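Local atomic coordinates of putative transcription regulator (Lactobacillus plantarum WCFS1, PDB entry 3COL), a protein that probably regulates transcription as a dimeric TetR-family protein that binds DNA through an N-terminal helix-turn-helix domain. Residues P28-V36 / V47-I58; I69-L78 / R90-D98. All blocks are in the same frame, centred on the assembly; numbering follows the deposited sequence.

Contact 1: P28-V36 / V47-I58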
# COMPACT_ATOMS: atom_id res chain seq x y z
N PRO A 28 9.20 9.15 -7.26
CA PRO A 28 10.62 8.95 -7.53
C PRO A 28 11.04 9.47 -8.91
O PRO A 28 12.13 9.98 -9.06
CB PRO A 28 10.78 7.43 -7.45
CG PRO A 28 9.65 6.97 -6.67
CD PRO A 28 8.52 7.87 -7.01
N ALA A 29 10.15 9.40 -9.89
CA ALA A 29 10.42 9.93 -11.23
C ALA A 29 10.71 11.44 -11.22
O ALA A 29 11.40 11.94 -12.10
CB ALA A 29 9.27 9.59 -12.17
N GLY A 30 10.22 12.16 -10.22
CA GLY A 30 10.46 13.59 -10.12
C GLY A 30 11.85 13.96 -9.63
O GLY A 30 12.25 15.11 -9.74
N VAL A 31 12.60 13.01 -9.07
CA VAL A 31 13.94 13.30 -8.55
C VAL A 31 14.96 13.60 -9.69
O VAL A 31 15.02 12.86 -10.68
CB VAL A 31 14.45 12.14 -7.64
CG1 VAL A 31 15.90 12.35 -7.20
CG2 VAL A 31 13.53 11.97 -6.40
N SER A 32 15.73 14.69 -9.55
CA SER A 32 16.87 14.96 -10.41
C SER A 32 17.93 15.65 -9.57
O SER A 32 17.62 16.27 -8.56
CB SER A 32 16.46 15.82 -11.61
OG SER A 32 16.33 17.19 -11.25
N THR A 33 19.18 15.52 -9.95
CA THR A 33 20.27 16.22 -9.26
C THR A 33 20.03 17.75 -9.27
O THR A 33 20.24 18.43 -8.25
CB THR A 33 21.63 15.87 -9.89
OG1 THR A 33 21.82 14.44 -9.80
CG2 THR A 33 22.81 16.59 -9.17
N THR A 34 19.56 18.27 -10.40
CA THR A 34 19.29 19.72 -10.52
C THR A 34 18.25 20.18 -9.51
O THR A 34 18.47 21.15 -8.77
CB THR A 34 18.82 20.09 -11.94
OG1 THR A 34 19.92 19.89 -12.85
CG2 THR A 34 18.41 21.52 -11.99
N LYS A 35 17.11 19.48 -9.48
CA LYS A 35 16.02 19.79 -8.57
C LYS A 35 16.49 19.66 -7.10
O LYS A 35 16.16 20.50 -6.24
CB LYS A 35 14.85 18.85 -8.85
CG LYS A 35 13.47 19.46 -8.69
CD LYS A 35 12.37 18.39 -8.88
CE LYS A 35 11.95 18.31 -10.35
NZ LYS A 35 10.78 17.38 -10.49
N VAL A 36 17.27 18.63 -6.81
CA VAL A 36 17.76 18.41 -5.44
C VAL A 36 18.66 19.57 -5.03
O VAL A 36 18.51 20.13 -3.94
CB VAL A 36 18.48 17.00 -5.30
CG1 VAL A 36 19.41 16.92 -4.06
CG2 VAL A 36 17.45 15.91 -5.27
N VAL A 47 26.40 18.29 -5.15
CA VAL A 47 25.55 17.11 -5.00
C VAL A 47 26.32 15.92 -5.56
O VAL A 47 26.30 14.82 -5.00
CB VAL A 47 24.13 17.30 -5.67
CG1 VAL A 47 23.33 15.98 -5.66
CG2 VAL A 47 23.32 18.40 -4.96
N TYR A 48 27.05 16.14 -6.65
CA TYR A 48 27.76 15.04 -7.28
C TYR A 48 28.95 14.52 -6.46
O TYR A 48 29.51 13.44 -6.76
CB TYR A 48 28.18 15.42 -8.68
CG TYR A 48 27.06 15.40 -9.71
CD1 TYR A 48 26.32 14.24 -9.96
CD2 TYR A 48 26.77 16.54 -10.44
CE1 TYR A 48 25.31 14.23 -10.91
CE2 TYR A 48 25.77 16.54 -11.41
CZ TYR A 48 25.06 15.38 -11.65
OH TYR A 48 24.07 15.43 -12.60
N LEU A 49 29.35 15.24 -5.42
CA LEU A 49 30.45 14.73 -4.57
C LEU A 49 29.99 13.56 -3.72
O LEU A 49 30.80 12.75 -3.27
CB LEU A 49 30.97 15.82 -3.61
CG LEU A 49 31.73 17.01 -4.17
CD1 LEU A 49 31.95 18.01 -3.02
CD2 LEU A 49 33.05 16.60 -4.82
N TYR A 50 28.68 13.50 -3.50
CA TYR A 50 28.08 12.56 -2.56
C TYR A 50 27.27 11.48 -3.26
O TYR A 50 27.18 10.35 -2.74
CB TYR A 50 27.20 13.31 -1.59
N PHE A 51 26.69 11.82 -4.41
CA PHE A 51 25.80 10.92 -5.17
C PHE A 51 26.08 11.05 -6.67
O PHE A 51 26.06 12.15 -7.21
CB PHE A 51 24.31 11.24 -4.88
CG PHE A 51 23.95 11.21 -3.41
CD1 PHE A 51 23.61 10.02 -2.78
CD2 PHE A 51 23.99 12.38 -2.64
CE1 PHE A 51 23.31 10.00 -1.40
CE2 PHE A 51 23.67 12.36 -1.29
CZ PHE A 51 23.33 11.18 -0.67
N LYS A 52 26.29 9.95 -7.37
CA LYS A 52 26.73 10.04 -8.76
C LYS A 52 25.63 10.33 -9.77
O LYS A 52 25.89 10.81 -10.88
CB LYS A 52 27.57 8.82 -9.18
CG LYS A 52 26.86 7.47 -9.19
CD LYS A 52 27.73 6.42 -9.99
CE LYS A 52 28.95 5.95 -9.17
NZ LYS A 52 30.15 5.55 -10.00
N ASN A 53 24.38 10.06 -9.39
CA ASN A 53 23.23 10.26 -10.30
C ASN A 53 21.90 10.15 -9.58
O ASN A 53 21.88 9.89 -8.39
CB ASN A 53 23.31 9.30 -11.51
CG ASN A 53 23.35 7.81 -11.12
OD1 ASN A 53 22.91 7.41 -10.04
ND2 ASN A 53 23.88 6.97 -12.02
N LYS A 54 20.80 10.33 -10.31
CA LYS A 54 19.44 10.30 -9.78
C LYS A 54 19.18 8.97 -9.05
O LYS A 54 18.69 8.98 -7.94
CB LYS A 54 18.43 10.54 -10.91
CG LYS A 54 17.03 10.01 -10.67
CD LYS A 54 16.16 10.10 -11.94
CE LYS A 54 14.66 9.75 -11.65
NZ LYS A 54 13.81 9.89 -12.95
N GLN A 55 19.54 7.84 -9.66
CA GLN A 55 19.36 6.53 -8.99
C GLN A 55 20.07 6.43 -7.63
O GLN A 55 19.51 5.92 -6.70
CB GLN A 55 19.82 5.35 -9.89
CG GLN A 55 19.29 3.98 -9.39
CD GLN A 55 17.75 3.94 -9.36
OE1 GLN A 55 17.08 4.27 -10.35
NE2 GLN A 55 17.18 3.54 -8.21
N ALA A 56 21.32 6.88 -7.56
CA ALA A 56 22.05 6.93 -6.29
C ALA A 56 21.31 7.78 -5.23
O ALA A 56 21.29 7.43 -4.05
CB ALA A 56 23.50 7.43 -6.50
N LEU A 57 20.71 8.90 -5.65
CA LEU A 57 19.93 9.76 -4.72
C LEU A 57 18.72 8.98 -4.12
O LEU A 57 18.51 8.99 -2.91
CB LEU A 57 19.40 11.02 -5.42
CG LEU A 57 20.43 12.06 -5.86
CD1 LEU A 57 19.84 13.06 -6.86
CD2 LEU A 57 21.04 12.78 -4.64
N ILE A 58 17.98 8.30 -4.98
CA ILE A 58 16.81 7.49 -4.60
C ILE A 58 17.23 6.30 -3.69
O ILE A 58 16.59 6.04 -2.65
CB ILE A 58 16.08 6.98 -5.89
CG1 ILE A 58 15.39 8.16 -6.63
CG2 ILE A 58 15.08 5.87 -5.56
CD1 ILE A 58 15.09 7.86 -8.16
O HOH W 1 23.39 12.99 -7.98

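Contact 2: I69-L78 / R90-D98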
# COMPACT_ATOMS: atom_id res chain seq x y z
N ILE A 69 13.78 1.32 10.44
CA ILE A 69 12.71 0.53 11.04
C ILE A 69 13.15 -0.29 12.28
O ILE A 69 12.56 -0.15 13.37
CB ILE A 69 11.99 -0.33 10.00
CG1 ILE A 69 11.54 0.54 8.82
CG2 ILE A 69 10.80 -1.09 10.66
CD1 ILE A 69 10.93 -0.22 7.69
N LEU A 70 14.21 -1.09 12.13
CA LEU A 70 14.72 -1.94 13.20
C LEU A 70 16.17 -1.64 13.54
O LEU A 70 17.00 -1.51 12.64
CB LEU A 70 14.64 -3.41 12.77
CG LEU A 70 13.28 -3.93 12.30
CD1 LEU A 70 13.46 -5.21 11.54
CD2 LEU A 70 12.33 -4.10 13.46
N SER A 71 16.48 -1.60 14.84
CA SER A 71 17.84 -1.45 15.32
C SER A 71 18.54 -2.80 15.32
O SER A 71 17.90 -3.84 15.09
CB SER A 71 17.84 -0.88 16.73
OG SER A 71 17.43 -1.85 17.68
N THR A 72 19.85 -2.77 15.58
CA THR A 72 20.69 -3.96 15.76
C THR A 72 20.20 -4.79 16.94
O THR A 72 20.09 -6.01 16.84
CB THR A 72 22.17 -3.56 16.00
OG1 THR A 72 22.52 -2.47 15.14
CG2 THR A 72 23.11 -4.74 15.72
N THR A 73 19.91 -4.10 18.05
CA THR A 73 19.19 -4.61 19.22
C THR A 73 17.88 -5.35 18.86
O THR A 73 17.64 -6.47 19.33
CB THR A 73 18.88 -3.46 20.19
OG1 THR A 73 20.11 -2.93 20.69
CG2 THR A 73 18.05 -3.91 21.36
N ASP A 74 17.03 -4.71 18.05
CA ASP A 74 15.82 -5.35 17.55
C ASP A 74 16.16 -6.64 16.84
O ASP A 74 15.61 -7.68 17.16
CB ASP A 74 15.04 -4.42 16.59
CG ASP A 74 14.51 -3.19 17.27
OD1 ASP A 74 14.39 -3.18 18.51
OD2 ASP A 74 14.22 -2.20 16.56
N LEU A 75 17.07 -6.55 15.87
CA LEU A 75 17.41 -7.66 15.00
C LEU A 75 17.97 -8.85 15.78
O LEU A 75 17.78 -10.00 15.39
CB LEU A 75 18.44 -7.20 13.96
CG LEU A 75 18.00 -6.95 12.51
CD1 LEU A 75 16.54 -6.68 12.39
CD2 LEU A 75 18.82 -5.84 11.87
N ASP A 76 18.68 -8.56 16.85
CA ASP A 76 19.31 -9.61 17.62
C ASP A 76 18.22 -10.43 18.33
O ASP A 76 18.27 -11.67 18.32
CB ASP A 76 20.33 -9.02 18.60
CG ASP A 76 21.66 -8.65 17.92
OD1 ASP A 76 21.81 -8.88 16.69
OD2 ASP A 76 22.58 -8.14 18.63
N ARG A 77 17.25 -9.73 18.90
CA ARG A 77 16.10 -10.36 19.53
C ARG A 77 15.28 -11.19 18.51
O ARG A 77 14.87 -12.31 18.82
CB ARG A 77 15.22 -9.30 20.22
CG ARG A 77 14.64 -9.74 21.56
CD ARG A 77 15.62 -9.60 22.77
NE ARG A 77 16.93 -10.20 22.55
CZ ARG A 77 17.23 -11.50 22.68
NH1 ARG A 77 16.31 -12.40 23.03
NH2 ARG A 77 18.48 -11.89 22.44
N LEU A 78 15.07 -10.64 17.31
CA LEU A 78 14.26 -11.31 16.26
C LEU A 78 14.94 -12.56 15.66
O LEU A 78 14.29 -13.50 15.20
CB LEU A 78 13.82 -10.33 15.14
CG LEU A 78 12.99 -9.14 15.63
CD1 LEU A 78 12.72 -8.13 14.53
CD2 LEU A 78 11.67 -9.62 16.25
N ARG A 90 5.28 -10.57 17.56
CA ARG A 90 4.65 -9.45 18.25
C ARG A 90 5.63 -8.29 18.45
O ARG A 90 5.28 -7.13 18.19
CB ARG A 90 4.03 -9.90 19.58
CG ARG A 90 3.10 -8.83 20.19
CD ARG A 90 2.54 -9.26 21.55
NE ARG A 90 3.59 -9.25 22.58
CZ ARG A 90 4.20 -10.34 23.04
NH1 ARG A 90 3.88 -11.53 22.58
NH2 ARG A 90 5.14 -10.23 23.98
N LEU A 91 6.85 -8.61 18.89
CA LEU A 91 7.94 -7.63 19.04
C LEU A 91 8.22 -6.94 17.73
O LEU A 91 8.41 -5.72 17.69
CB LEU A 91 9.23 -8.32 19.52
CG LEU A 91 9.23 -8.96 20.92
CD1 LEU A 91 10.61 -9.64 21.16
CD2 LEU A 91 8.88 -7.95 22.03
N TYR A 92 8.26 -7.72 16.65
CA TYR A 92 8.49 -7.13 15.33
C TYR A 92 7.41 -6.15 14.91
O TYR A 92 7.70 -5.03 14.51
CB TYR A 92 8.67 -8.24 14.27
CG TYR A 92 8.75 -7.69 12.86
CD1 TYR A 92 9.76 -6.82 12.49
CD2 TYR A 92 7.78 -8.02 11.93
CE1 TYR A 92 9.81 -6.31 11.19
CE2 TYR A 92 7.81 -7.51 10.66
CZ TYR A 92 8.82 -6.66 10.31
OH TYR A 92 8.85 -6.17 9.01
N VAL A 93 6.15 -6.58 14.96
CA VAL A 93 5.07 -5.76 14.51
C VAL A 93 4.93 -4.54 15.42
O VAL A 93 4.58 -3.46 14.95
CB VAL A 93 3.74 -6.57 14.44
CG1 VAL A 93 2.60 -5.67 13.94
CG2 VAL A 93 3.91 -7.78 13.49
N GLN A 94 5.18 -4.70 16.71
CA GLN A 94 5.09 -3.55 17.61
C GLN A 94 6.15 -2.47 17.29
O GLN A 94 5.85 -1.27 17.33
CB GLN A 94 5.14 -3.99 19.06
CG GLN A 94 5.31 -2.86 20.05
CD GLN A 94 4.58 -3.15 21.29
OE1 GLN A 94 4.74 -4.22 21.89
NE2 GLN A 94 3.71 -2.23 21.69
N GLN A 95 7.36 -2.90 16.97
CA GLN A 95 8.40 -1.98 16.47
C GLN A 95 8.01 -1.26 15.15
O GLN A 95 8.13 -0.04 15.04
CB GLN A 95 9.74 -2.72 16.32
CG GLN A 95 10.93 -1.84 15.88
CD GLN A 95 11.06 -0.52 16.66
OE1 GLN A 95 10.83 -0.46 17.88
NE2 GLN A 95 11.46 0.54 15.96
N VAL A 96 7.53 -2.00 14.15
CA VAL A 96 7.08 -1.36 12.86
C VAL A 96 6.02 -0.30 13.16
O VAL A 96 6.06 0.81 12.65
CB VAL A 96 6.57 -2.41 11.84
CG1 VAL A 96 6.05 -1.73 10.51
CG2 VAL A 96 7.61 -3.45 11.51
N TYR A 97 5.07 -0.65 14.02
CA TYR A 97 4.01 0.23 14.48
C TYR A 97 4.53 1.51 15.13
O TYR A 97 4.18 2.61 14.70
CB TYR A 97 3.08 -0.54 15.43
CG TYR A 97 1.93 0.23 16.03
CD1 TYR A 97 0.68 0.26 15.40
CD2 TYR A 97 2.08 0.89 17.26
CE1 TYR A 97 -0.40 0.98 15.98
CE2 TYR A 97 1.01 1.60 17.86
CZ TYR A 97 -0.22 1.64 17.21
OH TYR A 97 -1.27 2.36 17.79
N ASP A 98 5.39 1.36 16.14
CA ASP A 98 5.98 2.54 16.81
C ASP A 98 6.78 3.37 15.82
O ASP A 98 6.65 4.61 15.79
CB ASP A 98 6.92 2.14 17.95
CG ASP A 98 6.19 1.50 19.14
OD1 ASP A 98 4.97 1.70 19.31
OD2 ASP A 98 6.89 0.83 19.94
O HOH W 2 12.54 -1.64 20.42

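Contact 1: P28-V36 / V47-I58
T33 lays its methyl group over one face of the Y48 ring, a CH-pi contact with CG2 3.8 Å from the ring centroid and 20° off the ring normal. With OG1 beside the backbone N (chi1 -59°), CG2 falls anti to that N, which also brings it against V47 CG1, at 3.6 Å. The same rotation turns OG1 to a water, 2.8 Å away, that donates to F51 O. A beta-branched residue with one apolar and one polar arm suits this place, and a serine here would probably leave the Y48 face and V47 without their methyl partner. Deeper in, V31 CG1 and V36 CG2 each meet L57 CD1 at 4.0 Å, branched aliphatic chains from the loop and from helix 33-40 that pack on one leucine methyl of helix 54-67. K54, extended beyond CG, runs its methylenes past V31 O, and NZ gives A29 O a long hydrogen bond of 3.3 Å, tilted 34° from the carbonyl plane. The contact belongs to the TetR-type DNA-binding domain, where helices 33-40 and 44-48 form the helix-turn-helix and the start of helix 54-67 packs against them. Helix 11-26 backs V31 and V36, while helix 106-117 touches P28 and I58.

Contact 2: I69-L78 / R90-D98
Q95 NE2 donates to I69 O at 2.9 Å, approaching almost in line with the carbonyl bond (171° at the oxygen), while I69 O lies close to the plane of the Q95 amide. Glutamine suits this place because its chain, bent at chi2 (48°), brings the amide from helix 90-98 to a backbone oxygen just ahead of helix 72-78. The other end of the amide, OE1, accepts a long bond from a water that also donates to D74 OD1, bridging the two segments. D74 crosses Q95 at about a right angle, with OD2 3.4 Å from Q95 CG. That same OD2 accepts from S71 N, while S71 OG accepts from D74 N at 2.9 Å; together they make a capping box, which closes the first turn of helix 72-78 and fixes the carboxylate beside Q95. Beneath this polar layer the packing is apolar. L70 sends CD1 to the edge of the Y92 ring, 3.8 Å from CE1, while CD2 touches Q95 CG at 3.6 Å and the Y92 ring. L78 CD1 comes obliquely to Y92 CD1, also at 3.8 Å, and I69 CG2 meets V96 CG2. With CG anti to the backbone N (chi1 173°), the Y92 ring tilts toward the next turn of its helix, where V96 CG2 covers one face. Segments 72-78 and 90-98 run nearly antiparallel, their axes 10.4 Å apart at closest approach. Helix 152-171 packs on Y92 and V96, and helix 133-143 reaches L70, L78 and Y92, so the pair belongs to the all-helical body that in TetR relatives usually forms the regulatory domain.

How the contacts relate
The two contacts occupy separate parts of the chain, on opposite sides of its centre: their own centres are 31 Å apart and their nearest atoms about 13 Å. Contact 1 holds together the N-terminal helix-turn-helix region that probably meets DNA; contact 2 lies in the helical body which, in TetR relatives, usually carries the ligand pocket and dimer surface. Helix 54-67 starts in contact 1 and leads to I69, where contact 2 opens, so one helix spans the gap between them. In such relatives ligand binding in the body is passed to the DNA-binding domain, and a similar coupling is plausible here, although no ligand marks a pocket at either contact.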